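Mandelate racemase/muconate lactonizing enzyme family protein (Bradyrhizobium sp. ORS 278, PDB 3TOY) is of unknown function but belongs to the mandelate racemase/muconate lactonizing enzyme family, whose members join an N-terminal capping domain to a modified TIM barrel within the enolase superfamily. Local coordinates at residues Gly255-Ala258 and Val259-Ser263; Thr302-Leu305 and Asn306-Gln310; Glu200-Ile203 and Lys204-Ala208; Gly129-Met132 and Ala133-Ala137; Glu374-Val377 and Ala378-Val382. All blocks are in the same frame, centred on the assembly; numbering follows the deposited sequence. Where two conformers were deposited one is given.

Contact 1 of 5, residues Gly255-Ala258 and Val259-Ser263; sequences GHAA and VRERS. With CA (calcium ion), chain I.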
loop_
_atom_site.group_PDB
_atom_site.type_symbol
_atom_site.label_atom_id
_atom_site.label_comp_id
_atom_site.label_asym_id
_atom_site.label_seq_id
_atom_site.Cartn_x
_atom_site.Cartn_y
_atom_site.Cartn_z
ATOM N N GLY A 255 -10.994 8.750 11.131
ATOM C CA GLY A 255 -10.482 9.771 12.044
ATOM C C GLY A 255 -9.816 9.162 13.272
ATOM O O GLY A 255 -8.742 9.589 13.681
ATOM N N HIS A 256 -10.451 8.154 13.871
ATOM C CA HIS A 256 -9.791 7.422 14.954
ATOM C C HIS A 256 -8.424 6.887 14.505
ATOM O O HIS A 256 -7.427 7.004 15.228
ATOM C CB HIS A 256 -10.654 6.257 15.445
ATOM C CG HIS A 256 -11.629 6.632 16.531
ATOM N ND1 HIS A 256 -12.927 7.006 16.268
ATOM C CD2 HIS A 256 -11.499 6.650 17.881
ATOM C CE1 HIS A 256 -13.557 7.250 17.410
ATOM N NE2 HIS A 256 -12.706 7.061 18.403
ATOM N N ALA A 257 -8.377 6.281 13.320
ATOM C CA ALA A 257 -7.115 5.713 12.841
ATOM C C ALA A 257 -6.042 6.788 12.684
ATOM O O ALA A 257 -4.873 6.574 12.998
ATOM C CB ALA A 257 -7.345 4.975 11.484
ATOM N N ALA A 258 -6.442 7.956 12.202
ATOM C CA ALA A 258 -5.478 9.031 12.031
ATOM C C ALA A 258 -4.952 9.528 13.388
ATOM O O ALA A 258 -3.753 9.797 13.545
ATOM C CB ALA A 258 -6.106 10.162 11.239
ATOM N N VAL A 259 -5.840 9.632 14.377
ATOM C CA VAL A 259 -5.389 9.974 15.737
ATOM C C VAL A 259 -4.466 8.892 16.262
ATOM O O VAL A 259 -3.380 9.172 16.793
ATOM C CB VAL A 259 -6.587 10.170 16.692
ATOM C CG1 VAL A 259 -6.110 10.416 18.157
ATOM C CG2 VAL A 259 -7.459 11.337 16.205
ATOM N N ARG A 260 -4.880 7.640 16.107
ATOM C CA ARG A 260 -4.069 6.543 16.606
ATOM C C ARG A 260 -2.654 6.572 16.027
ATOM O O ARG A 260 -1.662 6.348 16.740
ATOM C CB ARG A 260 -4.717 5.229 16.220
ATOM C CG ARG A 260 -3.977 3.989 16.739
ATOM C CD ARG A 260 -4.565 2.747 16.110
ATOM N NE ARG A 260 -3.802 1.561 16.484
ATOM C CZ ARG A 260 -3.777 0.444 15.757
ATOM N NH1 ARG A 260 -4.455 0.380 14.629
ATOM N NH2 ARG A 260 -3.067 -0.604 16.154
ATOM N N GLU A 261 -2.565 6.805 14.718
ATOM C CA GLU A 261 -1.259 6.838 14.043
ATOM C C GLU A 261 -0.283 7.865 14.635
ATOM O O GLU A 261 0.935 7.633 14.690
ATOM C CB GLU A 261 -1.449 7.059 12.529
ATOM C CG GLU A 261 -1.811 5.741 11.796
ATOM C CD GLU A 261 -2.578 5.940 10.466
ATOM O OE1 GLU A 261 -2.311 6.936 9.748
ATOM O OE2 GLU A 261 -3.443 5.084 10.135
ATOM N N ARG A 262 -0.816 8.989 15.082
ATOM C CA ARG A 262 0.006 10.083 15.609
ATOM C C ARG A 262 0.112 10.061 17.135
ATOM O O ARG A 262 0.955 10.742 17.718
ATOM C CB ARG A 262 -0.632 11.410 15.171
ATOM C CG ARG A 262 -0.408 11.741 13.672
ATOM C CD ARG A 262 1.004 12.296 13.486
ATOM N NE ARG A 262 0.992 13.619 12.857
ATOM C CZ ARG A 262 1.199 14.766 13.504
ATOM N NH1 ARG A 262 1.459 14.778 14.812
ATOM N NH2 ARG A 262 1.152 15.913 12.837
ATOM N N SER A 263 -0.735 9.279 17.800
ATOM C CA SER A 263 -0.781 9.319 19.284
ATOM C C SER A 263 0.316 8.500 19.965
ATOM O O SER A 263 0.578 7.357 19.588
ATOM C CB SER A 263 -2.142 8.804 19.802
ATOM O OG SER A 263 -2.158 8.862 21.228
HETATM CA CA CA I . -0.127 5.310 18.217
HETATM O O HOH W 1 1.542 5.240 16.787
HETATM O O HOH W 2 -1.833 5.102 19.837
HETATM O O HOH W 3 -0.681 2.867 17.802
#
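Glu261 folds its side chain back along the helix toward Ala257, one turn earlier. CG lies anti to the carbonyl carbon (chi1 -81°), which lays the aliphatic part beside Ala257 O, with CG 3.4 Å from that oxygen. Beyond CG the chain is extended, and OE2 stops 4.1 Å from Ala257 CB. The carboxylate therefore rides alongside the turn on the exposed side of the helix. Ala257 O is used by the backbone, accepting Glu261 N at 2.9 Å.

Val259 faces the other way, into the protein. Its CG2 sits beside the backbone N and comes within 3.3 Å of Gly255 O. The valine packs on Ala229 and Ile233 of helix 226-236 and on Ile267 of strand 267-269. Of the Arg260 side chain, CB lies on the turn, near His256 O. The chain then runs out extended from CG to NE, with CG anti to the backbone N (chi1 -178°). NE forms a salt bridge with Asp289 and NH1 bonds to Gly286 O. His256 also turns away, and its ND1 bonds to Asn252 O.

The helix ends at Arg262, and Ser263 is the first residue beyond it; a calcium ion is bound here. Arg260 O holds it at 2.4 Å and Ser263 O at 2.6 Å. Three waters also bind it, and one donates to Glu261 O at 3.2 Å. The protein ligands are thus neutral backbone carbonyls. The carbonyl-rich C-terminal end of a helix probably helps to attract the cation, and this peripheral site differs from the three-carboxylate calcium site of Asp219, Glu245 and Glu271.

Contact 2 of 5, residues Thr302-Leu305 and Asn306-Gln310; sequences TGWL and NVAGQ. With P4C (O-acetaldehydyl-hexaethylene glycol), chain H.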
loop_
_atom_site.group_PDB
_atom_site.type_symbol
_atom_site.label_atom_id
_atom_site.label_comp_id
_atom_site.label_asym_id
_atom_site.label_seq_id
_atom_site.Cartn_x
_atom_site.Cartn_y
_atom_site.Cartn_z
ATOM N N THR A 302 -23.289 -13.627 22.648
ATOM C CA THR A 302 -23.010 -14.341 21.426
ATOM C C THR A 302 -22.081 -13.484 20.512
ATOM O O THR A 302 -21.075 -13.990 19.988
ATOM C CB THR A 302 -24.325 -14.705 20.695
ATOM O OG1 THR A 302 -25.083 -15.608 21.536
ATOM C CG2 THR A 302 -24.033 -15.417 19.362
ATOM N N GLY A 303 -22.441 -12.217 20.358
ATOM C CA GLY A 303 -21.644 -11.247 19.564
ATOM C C GLY A 303 -20.270 -10.992 20.205
ATOM O O GLY A 303 -19.234 -10.938 19.501
ATOM N N TRP A 304 -20.237 -10.853 21.528
ATOM C CA TRP A 304 -18.970 -10.649 22.260
ATOM C C TRP A 304 -17.954 -11.729 21.947
ATOM O O TRP A 304 -16.763 -11.431 21.692
ATOM C CB TRP A 304 -19.213 -10.613 23.778
ATOM C CG TRP A 304 -17.971 -10.463 24.586
ATOM C CD1 TRP A 304 -17.040 -11.406 24.813
ATOM C CD2 TRP A 304 -17.523 -9.280 25.254
ATOM N NE1 TRP A 304 -16.024 -10.898 25.585
ATOM C CE2 TRP A 304 -16.294 -9.588 25.861
ATOM C CE3 TRP A 304 -18.030 -7.984 25.374
ATOM C CZ2 TRP A 304 -15.570 -8.662 26.595
ATOM C CZ3 TRP A 304 -17.308 -7.063 26.095
ATOM C CH2 TRP A 304 -16.099 -7.409 26.713
ATOM N N LEU A 305 -18.395 -12.993 21.983
ATOM C CA LEU A 305 -17.478 -14.111 21.752
ATOM C C LEU A 305 -16.849 -14.083 20.344
ATOM O O LEU A 305 -15.670 -14.440 20.167
ATOM C CB LEU A 305 -18.170 -15.460 22.019
ATOM C CG LEU A 305 -18.588 -15.676 23.479
ATOM C CD1 LEU A 305 -19.500 -16.908 23.576
ATOM C CD2 LEU A 305 -17.401 -15.801 24.447
ATOM N N ASN A 306 -17.617 -13.682 19.344
ATOM C CA ASN A 306 -17.097 -13.498 17.986
ATOM C C ASN A 306 -15.994 -12.437 18.019
ATOM O O ASN A 306 -14.880 -12.647 17.513
ATOM C CB ASN A 306 -18.235 -13.018 17.074
ATOM C CG ASN A 306 -17.857 -12.935 15.582
ATOM O OD1 ASN A 306 -16.862 -12.296 15.161
ATOM N ND2 ASN A 306 -18.717 -13.543 14.755
ATOM N N VAL A 307 -16.324 -11.286 18.603
ATOM C CA VAL A 307 -15.359 -10.171 18.699
ATOM C C VAL A 307 -14.105 -10.549 19.519
ATOM O O VAL A 307 -13.013 -10.082 19.241
ATOM C CB VAL A 307 -16.033 -8.863 19.242
ATOM C CG1 VAL A 307 -14.983 -7.746 19.487
ATOM C CG2 VAL A 307 -17.076 -8.354 18.234
ATOM N N ALA A 308 -14.234 -11.428 20.503
ATOM C CA ALA A 308 -13.079 -11.849 21.273
ATOM C C ALA A 308 -12.072 -12.555 20.348
ATOM O O ALA A 308 -10.870 -12.411 20.534
ATOM C CB ALA A 308 -13.491 -12.791 22.403
ATOM N N GLY A 309 -12.579 -13.318 19.377
ATOM C CA GLY A 309 -11.698 -14.033 18.416
ATOM C C GLY A 309 -10.989 -13.023 17.510
ATOM O O GLY A 309 -9.787 -13.142 17.237
ATOM N N GLN A 310 -11.729 -12.026 17.055
ATOM C CA GLN A 310 -11.173 -10.961 16.231
ATOM C C GLN A 310 -10.097 -10.208 16.993
ATOM O O GLN A 310 -9.043 -9.903 16.448
ATOM C CB GLN A 310 -12.250 -9.945 15.853
ATOM C CG GLN A 310 -13.359 -10.456 14.930
ATOM C CD GLN A 310 -14.272 -9.322 14.530
ATOM O OE1 GLN A 310 -13.800 -8.241 14.198
ATOM N NE2 GLN A 310 -15.592 -9.548 14.582
HETATM O O1 P4C H . -13.682 -16.995 20.899
HETATM C C2 P4C H . -14.299 -16.649 22.149
HETATM C C3 P4C H . -13.954 -17.667 23.234
HETATM O O4 P4C H . -14.909 -18.733 23.245
HETATM C C5 P4C H . -15.160 -19.222 24.574
HETATM C C6 P4C H . -16.060 -20.456 24.568
HETATM O O7 P4C H . -17.412 -20.089 24.301
HETATM C C8 P4C H . -18.259 -21.146 23.836
HETATM C C9 P4C H . -19.524 -20.517 23.254
HETATM O O10 P4C H . -19.540 -20.675 21.831
HETATM C C11 P4C H . -20.397 -19.750 21.163
HETATM C C12 P4C H . -20.134 -19.818 19.660
HETATM O O13 P4C H . -18.920 -19.139 19.315
HETATM C C14 P4C H . -18.813 -18.934 17.901
HETATM C C15 P4C H . -17.407 -18.447 17.555
HETATM O O16 P4C H . -17.347 -17.022 17.654
#
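Trp304 and Ala308 meet one turn apart on the buried side of helix 300-314. Ala308 CB approaches the indole obliquely, and its distance to Trp304 NE1 is 4.5 Å. The ring hydrogen-bonds through NE1 to Thr334 OG1, which helps to set its rotation. The backbone beside them is tight: Ala308 N reaches Trp304 O at 2.8 Å. Val307 adds to the close part. Its CG1 is anti to the backbone N (chi1 174°), which leaves CG2 beside that N and 3.6 Å from Gly303 O.

The looser side faces the O-acetaldehydyl-hexaethylene glycol. Leu305 O accepts a weak bond from Gly309 N and another weak one from O1 of the ligand, at 3.3 Å. Leu305 CD1 lies 3.6 Å from ligand atom C9, so the leucine lines the curve of the chain. Ala308 CB comes to 3.9 Å from ligand atom C2. Apart from the weak bond to O1, these are van der Waals contacts along the ether chain.

Asn306 was modelled in two conformers. In one, OD1 accepts Gln310 NE2 at 3.1 Å and ND2 bonds to Asp312 of a neighbouring subunit; resting on one copy, these bonds are less certain. Gln310 NE2 also bonds to Pro276 O. The helix is wedged between several elements. Val307 and Gln310 pack on helix 275-285, Trp304 fills a site among Leu295, Met318 and Leu331, and Gln310 also touches Ala313 of that neighbouring subunit.

Contact 3 of 5, residues Glu200-Ile203 and Lys204-Ala208; sequences EAMI and KGLRA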
loop_
_atom_site.group_PDB
_atom_site.type_symbol
_atom_site.label_atom_id
_atom_site.label_comp_id
_atom_site.label_asym_id
_atom_site.label_seq_id
_atom_site.Cartn_x
_atom_site.Cartn_y
_atom_site.Cartn_z
ATOM N N GLU A 200 -6.031 19.565 31.093
ATOM C CA GLU A 200 -4.714 19.382 31.664
ATOM C C GLU A 200 -4.728 19.683 33.168
ATOM O O GLU A 200 -4.110 18.973 33.950
ATOM C CB GLU A 200 -3.679 20.239 30.953
ATOM C CG GLU A 200 -2.275 19.957 31.442
ATOM C CD GLU A 200 -1.201 20.557 30.562
ATOM O OE1 GLU A 200 -1.545 21.249 29.583
ATOM O OE2 GLU A 200 -0.007 20.345 30.869
ATOM N N ALA A 201 -5.440 20.737 33.561
ATOM C CA ALA A 201 -5.590 21.054 34.990
ATOM C C ALA A 201 -6.166 19.846 35.725
ATOM O O ALA A 201 -5.657 19.433 36.768
ATOM C CB ALA A 201 -6.509 22.270 35.177
ATOM N N MET A 202 -7.238 19.284 35.177
ATOM C CA MET A 202 -7.887 18.135 35.811
ATOM C C MET A 202 -6.944 16.956 35.992
ATOM O O MET A 202 -6.843 16.397 37.082
ATOM C CB MET A 202 -9.107 17.680 35.025
ATOM C CG MET A 202 -9.813 16.497 35.706
ATOM S SD MET A 202 -11.153 15.809 34.727
ATOM C CE MET A 202 -10.225 14.747 33.601
ATOM N N ILE A 203 -6.257 16.575 34.914
ATOM C CA ILE A 203 -5.393 15.404 34.919
ATOM C C ILE A 203 -4.202 15.621 35.824
ATOM O O ILE A 203 -3.825 14.748 36.598
ATOM C CB ILE A 203 -4.849 15.129 33.511
ATOM C CG1 ILE A 203 -5.982 14.659 32.617
ATOM C CG2 ILE A 203 -3.729 14.127 33.569
ATOM C CD1 ILE A 203 -6.593 13.351 33.082
ATOM N N LYS A 204 -3.609 16.802 35.725
ATOM C CA LYS A 204 -2.471 17.133 36.562
ATOM C C LYS A 204 -2.853 17.025 38.042
ATOM O O LYS A 204 -2.085 16.499 38.866
ATOM C CB LYS A 204 -1.962 18.538 36.246
ATOM C CG LYS A 204 -0.722 18.913 37.070
ATOM C CD LYS A 204 -0.319 20.366 36.864
ATOM C CE LYS A 204 1.022 20.631 37.546
ATOM N NZ LYS A 204 1.566 21.956 37.175
ATOM N N GLY A 205 -4.036 17.530 38.370
ATOM C CA GLY A 205 -4.548 17.476 39.739
ATOM C C GLY A 205 -4.751 16.039 40.181
ATOM O O GLY A 205 -4.344 15.643 41.279
ATOM N N LEU A 206 -5.370 15.242 39.318
ATOM C CA LEU A 206 -5.608 13.840 39.654
ATOM C C LEU A 206 -4.317 13.062 39.855
ATOM O O LEU A 206 -4.210 12.265 40.792
ATOM C CB LEU A 206 -6.485 13.157 38.605
ATOM C CG LEU A 206 -7.958 13.561 38.596
ATOM C CD1 LEU A 206 -8.656 13.033 37.340
ATOM C CD2 LEU A 206 -8.663 13.064 39.886
ATOM N N ARG A 207 -3.342 13.272 38.971
ATOM C CA ARG A 207 -2.069 12.551 39.027
ATOM C C ARG A 207 -1.280 12.949 40.276
ATOM O O ARG A 207 -0.555 12.128 40.852
ATOM C CB ARG A 207 -1.239 12.808 37.746
ATOM C CG ARG A 207 0.123 12.128 37.672
ATOM C CD ARG A 207 0.030 10.609 37.886
ATOM N NE ARG A 207 -0.358 9.849 36.693
ATOM C CZ ARG A 207 -0.867 8.619 36.731
ATOM N NH1 ARG A 207 -1.089 8.033 37.904
ATOM N NH2 ARG A 207 -1.182 7.976 35.605
ATOM N N ALA A 208 -1.422 14.206 40.693
ATOM C CA ALA A 208 -0.746 14.695 41.896
ATOM C C ALA A 208 -1.383 14.101 43.152
ATOM O O ALA A 208 -0.688 13.756 44.105
ATOM C CB ALA A 208 -0.771 16.219 41.952
#
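Arg207 and Ile203 touch where the arginine CB meets Ile203 O at 3.4 Å, and from there the flat guanidinium leads away from the turn. The chain bends at chi2 (54°) and chi3, which swings the group over to backbone carbonyls. NE bonds to Tyr239 O, NH1 to Ile214 O and Gly211 O, and NH2 weakly to Asp240 O. The other flat group is the carboxylate of Glu200. It bonds through OE2 to Tyr239 OH, and Lys204 NZ stays 6.7 Å from that oxygen, so the opposite charges do not touch.

The apolar contact is made by Met202 and Leu206. These side chains cross obliquely, with Met202 CG 4.0 Å from Leu206 CD1. Leu206 has CG beside its backbone N (chi1 -72°), and CG settles 3.4 Å from Met202 O. On the backbone, Lys204 N bonds to Glu200 O at 2.8 Å, and Arg207 N bonds to Ile203 O at the same length.

The helix belongs to a beta-alpha-beta unit of the barrel, between strands 186-190 and 215-219. Met202 and Leu206 pack it against Ser189 of strand 186-190, and Met202 also touches Leu218 of strand 215-219. The polar side depends on the guanidinium. All three of its nitrogens bond to backbone carbonyls, so the cation is held by neutral groups and probably helps to fix the chain round Ile214 and Asp240, both residues of an O-acetaldehydyl-hexaethylene glycol pocket.

Contact 4 of 5, residues Gly129-Met132 and Ala133-Ala137; sequences GLDM and AFWDA
Residues Gly129 to Ala137 form regular helix, and Phe134 N closes on Leu130 O at 2.9 Å. That same oxygen lies under the phenyl ring. It sits 3.2 Å from the ring plane of Phe134, over the centre, so one face rests on the peptide carbonyl of the previous turn. The ring gets there because CG is anti to the carbonyl carbon (chi1 -54°), which turns it back along the helix. Its far end then reaches the side chain of Leu130, with CZ 3.8 Å from CB.

Asp131 and Trp135 make the second pair. They run side by side and point the same way, with carboxylate and indole planes 62° apart. The carboxylate stands at the ring's edge, its CG in the ring plane and OD2 3.5 Å from Trp135 CD1. Asp131 O also comes to that edge, 3.4 Å from the same carbon. The polar ends, Asp131 OD1 and Trp135 NE1, share Thr302 OG1 as a partner. One threonine hydroxyl thus links both buried groups and helps to position them.

Helix 122-142 is buried on several sides here. Leu130, Ala133 and Phe134 pack on Val62 of strand 50-64. Phe134 also meets Leu106 and Met110 of helix 103-113. Asp131 and Trp135 lie against Ile301 of helix 300-314, and Trp135 touches Gly151 of a neighbouring subunit.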
loop_
_atom_site.group_PDB
_atom_site.type_symbol
_atom_site.label_atom_id
_atom_site.label_comp_id
_atom_site.label_asym_id
_atom_site.label_seq_id
_atom_site.Cartn_x
_atom_site.Cartn_y
_atom_site.Cartn_z
ATOM N N GLY A 129 -29.949 -7.362 24.201
ATOM C CA GLY A 129 -30.556 -7.547 25.527
ATOM C C GLY A 129 -31.188 -8.925 25.614
ATOM O O GLY A 129 -31.037 -9.610 26.625
ATOM N N LEU A 130 -31.886 -9.324 24.554
ATOM C CA LEU A 130 -32.494 -10.652 24.475
ATOM C C LEU A 130 -31.442 -11.739 24.535
ATOM O O LEU A 130 -31.568 -12.716 25.275
ATOM C CB LEU A 130 -33.367 -10.802 23.213
ATOM C CG LEU A 130 -34.674 -9.996 23.254
ATOM C CD1 LEU A 130 -35.324 -9.797 21.903
ATOM C CD2 LEU A 130 -35.667 -10.648 24.257
ATOM N N ASP A 131 -30.377 -11.577 23.756
ATOM C CA ASP A 131 -29.314 -12.567 23.776
ATOM C C ASP A 131 -28.759 -12.798 25.185
ATOM O O ASP A 131 -28.535 -13.942 25.595
ATOM C CB ASP A 131 -28.175 -12.168 22.801
ATOM C CG ASP A 131 -27.075 -13.207 22.764
ATOM O OD1 ASP A 131 -27.197 -14.191 21.998
ATOM O OD2 ASP A 131 -26.096 -13.045 23.524
ATOM N N MET A 132 -28.516 -11.733 25.926
ATOM C CA MET A 132 -27.970 -11.877 27.286
ATOM C C MET A 132 -28.957 -12.649 28.181
ATOM O O MET A 132 -28.566 -13.520 28.961
ATOM C CB MET A 132 -27.683 -10.511 27.911
ATOM C CG MET A 132 -26.380 -9.857 27.428
ATOM S SD MET A 132 -26.034 -8.319 28.268
ATOM C CE MET A 132 -27.131 -7.213 27.388
ATOM N N ALA A 133 -30.232 -12.306 28.060
ATOM C CA ALA A 133 -31.258 -12.989 28.847
ATOM C C ALA A 133 -31.348 -14.468 28.465
ATOM O O ALA A 133 -31.555 -15.317 29.337
ATOM C CB ALA A 133 -32.596 -12.288 28.701
ATOM N N PHE A 134 -31.151 -14.808 27.184
ATOM C CA PHE A 134 -31.156 -16.233 26.812
ATOM C C PHE A 134 -30.030 -17.008 27.494
ATOM O O PHE A 134 -30.218 -18.125 27.980
ATOM C CB PHE A 134 -31.023 -16.496 25.305
ATOM C CG PHE A 134 -32.028 -15.792 24.438
ATOM C CD1 PHE A 134 -33.346 -15.600 24.845
ATOM C CD2 PHE A 134 -31.651 -15.364 23.167
ATOM C CE1 PHE A 134 -34.254 -14.958 24.013
ATOM C CE2 PHE A 134 -32.545 -14.720 22.340
ATOM C CZ PHE A 134 -33.854 -14.521 22.755
ATOM N N TRP A 135 -28.823 -16.451 27.472
ATOM C CA TRP A 135 -27.705 -17.138 28.090
ATOM C C TRP A 135 -27.914 -17.216 29.602
ATOM O O TRP A 135 -27.531 -18.196 30.255
ATOM C CB TRP A 135 -26.382 -16.404 27.774
ATOM C CG TRP A 135 -25.805 -16.779 26.426
ATOM C CD1 TRP A 135 -25.882 -16.061 25.263
ATOM C CD2 TRP A 135 -25.049 -17.959 26.117
ATOM N NE1 TRP A 135 -25.223 -16.732 24.247
ATOM C CE2 TRP A 135 -24.700 -17.893 24.751
ATOM C CE3 TRP A 135 -24.638 -19.070 26.862
ATOM C CZ2 TRP A 135 -23.978 -18.902 24.116
ATOM C CZ3 TRP A 135 -23.935 -20.075 26.222
ATOM C CH2 TRP A 135 -23.595 -19.977 24.871
ATOM N N ASP A 136 -28.479 -16.159 30.162
ATOM C CA ASP A 136 -28.741 -16.136 31.597
ATOM C C ASP A 136 -29.643 -17.315 31.949
ATOM O O ASP A 136 -29.422 -18.010 32.939
ATOM C CB ASP A 136 -29.446 -14.844 31.997
ATOM C CG ASP A 136 -29.892 -14.875 33.447
ATOM O OD1 ASP A 136 -29.022 -14.862 34.328
ATOM O OD2 ASP A 136 -31.112 -14.943 33.697
ATOM N N ALA A 137 -30.658 -17.533 31.119
ATOM C CA ALA A 137 -31.603 -18.617 31.334
ATOM C C ALA A 137 -30.910 -19.963 31.231
ATOM O O ALA A 137 -31.139 -20.842 32.058
ATOM C CB ALA A 137 -32.780 -18.522 30.371
#

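Contact 5 of 5, residues Glu374-Val377 and Ala378-Val382; sequences ESAV and AKYQV
Tyr380 lies back against Ala376, one turn earlier, and can be followed outward from its backbone. CB is 3.7 Å from Ala376 O. CG keeps the same distance from that oxygen. CD2 comes closest, at 3.2 Å, so this side of the ring is laid against the carbonyl, which approaches the ring obliquely. CE2 is farther from the oxygen and instead meets the methyl of Ala376, with CB 4.4 Å away. Beyond CE2 the ring leaves the turn, and the side chain packs on Pro40 and Ile349. Over one face lies CG of the adjacent Lys379, 4.0 Å above the plane and offset toward the rim. The torsion explains the path: CG is anti to the carbonyl carbon (chi1 -58°), and the ring therefore leans toward the preceding turn.

The carbonyl of Ala376 takes Tyr380 N at 2.9 Å, so this oxygen bonds to the backbone and is also touched by the ring. The next carbonyl shows the helix ending. Val377 O receives two weak bonds, from Tyr380 N and from Gln381 N, the latter 2.8 Å long. Val377 itself is buried against Ile349 and Trp372. Gln381 rests its CB on Val377 O at 3.2 Å and leaves helical geometry. At the start of the helix, the carboxylate of Glu374 forms a salt bridge with Arg35.

After the helix, residues about 381-382 form a short, weakly bonded strand that runs antiparallel to strand 29-47. The C-terminal tail thus returns to the sheet of the N-terminal capping domain, as is typical of the enolase superfamily.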
loop_
_atom_site.group_PDB
_atom_site.type_symbol
_atom_site.label_atom_id
_atom_site.label_comp_id
_atom_site.label_asym_id
_atom_site.label_seq_id
_atom_site.Cartn_x
_atom_site.Cartn_y
_atom_site.Cartn_z
ATOM N N GLU A 374 -37.539 -6.744 43.471
ATOM C CA GLU A 374 -38.839 -6.236 43.017
ATOM C C GLU A 374 -39.371 -5.000 43.765
ATOM O O GLU A 374 -40.015 -4.135 43.166
ATOM C CB GLU A 374 -39.886 -7.356 43.017
ATOM C CG GLU A 374 -39.636 -8.439 41.970
ATOM C CD GLU A 374 -39.844 -7.935 40.558
ATOM O OE1 GLU A 374 -40.338 -6.797 40.398
ATOM O OE2 GLU A 374 -39.517 -8.677 39.609
ATOM N N SER A 375 -39.129 -4.911 45.070
ATOM C CA SER A 375 -39.623 -3.751 45.796
ATOM C C SER A 375 -38.943 -2.488 45.255
ATOM O O SER A 375 -39.569 -1.442 45.099
ATOM C CB SER A 375 -39.458 -3.914 47.318
ATOM O OG SER A 375 -38.139 -3.642 47.758
ATOM N N ALA A 376 -37.669 -2.603 44.913
ATOM C CA ALA A 376 -36.954 -1.475 44.336
ATOM C C ALA A 376 -37.418 -1.188 42.896
ATOM O O ALA A 376 -37.601 -0.028 42.514
ATOM C CB ALA A 376 -35.439 -1.705 44.407
ATOM N N VAL A 377 -37.628 -2.239 42.113
ATOM C CA VAL A 377 -38.174 -2.062 40.764
ATOM C C VAL A 377 -39.497 -1.300 40.835
ATOM O O VAL A 377 -39.707 -0.326 40.113
ATOM C CB VAL A 377 -38.352 -3.409 40.018
ATOM C CG1 VAL A 377 -39.113 -3.216 38.727
ATOM C CG2 VAL A 377 -36.996 -4.062 39.742
ATOM N N ALA A 378 -40.389 -1.726 41.723
ATOM C CA ALA A 378 -41.651 -1.016 41.901
ATOM C C ALA A 378 -41.421 0.465 42.211
ATOM O O ALA A 378 -42.092 1.339 41.673
ATOM C CB ALA A 378 -42.478 -1.676 43.006
ATOM N N LYS A 379 -40.467 0.744 43.090
ATOM C CA LYS A 379 -40.159 2.117 43.481
ATOM C C LYS A 379 -39.691 2.970 42.299
ATOM O O LYS A 379 -40.078 4.135 42.164
ATOM C CB LYS A 379 -39.089 2.103 44.577
ATOM C CG LYS A 379 -38.825 3.435 45.257
ATOM C CD LYS A 379 -37.843 3.238 46.410
ATOM C CE LYS A 379 -37.951 4.345 47.449
ATOM N NZ LYS A 379 -37.750 5.697 46.863
ATOM N N TYR A 380 -38.859 2.391 41.437
ATOM C CA TYR A 380 -38.213 3.175 40.360
ATOM C C TYR A 380 -38.795 2.993 38.956
ATOM O O TYR A 380 -38.363 3.657 38.010
ATOM C CB TYR A 380 -36.718 2.891 40.339
ATOM C CG TYR A 380 -36.067 3.221 41.647
ATOM C CD1 TYR A 380 -36.176 4.498 42.190
ATOM C CD2 TYR A 380 -35.349 2.261 42.351
ATOM C CE1 TYR A 380 -35.589 4.808 43.397
ATOM C CE2 TYR A 380 -34.746 2.569 43.561
ATOM C CZ TYR A 380 -34.879 3.840 44.077
ATOM O OH TYR A 380 -34.297 4.157 45.273
ATOM N N GLN A 381 -39.782 2.117 38.821
ATOM C CA GLN A 381 -40.406 1.899 37.530
ATOM C C GLN A 381 -41.065 3.156 36.995
ATOM O O GLN A 381 -41.667 3.928 37.752
ATOM C CB GLN A 381 -41.425 0.765 37.618
ATOM C CG GLN A 381 -42.095 0.419 36.322
ATOM C CD GLN A 381 -42.824 -0.920 36.403
ATOM O OE1 GLN A 381 -43.028 -1.461 37.498
ATOM N NE2 GLN A 381 -43.232 -1.449 35.253
ATOM N N VAL A 382 -40.924 3.379 35.690
ATOM C CA VAL A 382 -41.632 4.451 35.009
ATOM C C VAL A 382 -42.442 3.836 33.886
ATOM O O VAL A 382 -42.043 2.830 33.296
ATOM C CB VAL A 382 -40.681 5.508 34.423
ATOM C CG1 VAL A 382 -39.920 6.209 35.534
ATOM C CG2 VAL A 382 -39.734 4.873 33.414
#

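Contacts 2 and 4 touch each other: Thr302 OG1 is 2.6 Å from Asp131 OD1 and 2.9 Å from Trp135 NE1, both probable hydrogen bonds. This joins the capping domain to the barrel domain. Contact 2 lines an O-acetaldehydyl-hexaethylene glycol pocket, and the side chain of Trp135 in contact 4 is about 4 Å from the same molecule. Contact 3 lies near another ligand pocket, with the Arg207 side chain about 5 Å from a bound copy. Contact 1 carries its own calcium, a different ion from that held by Asp219, Glu245 and Glu271. Contact 5 is remote from contact 1, with centres about 44 Å apart, and is nearest contact 4, about 21 Å between centres.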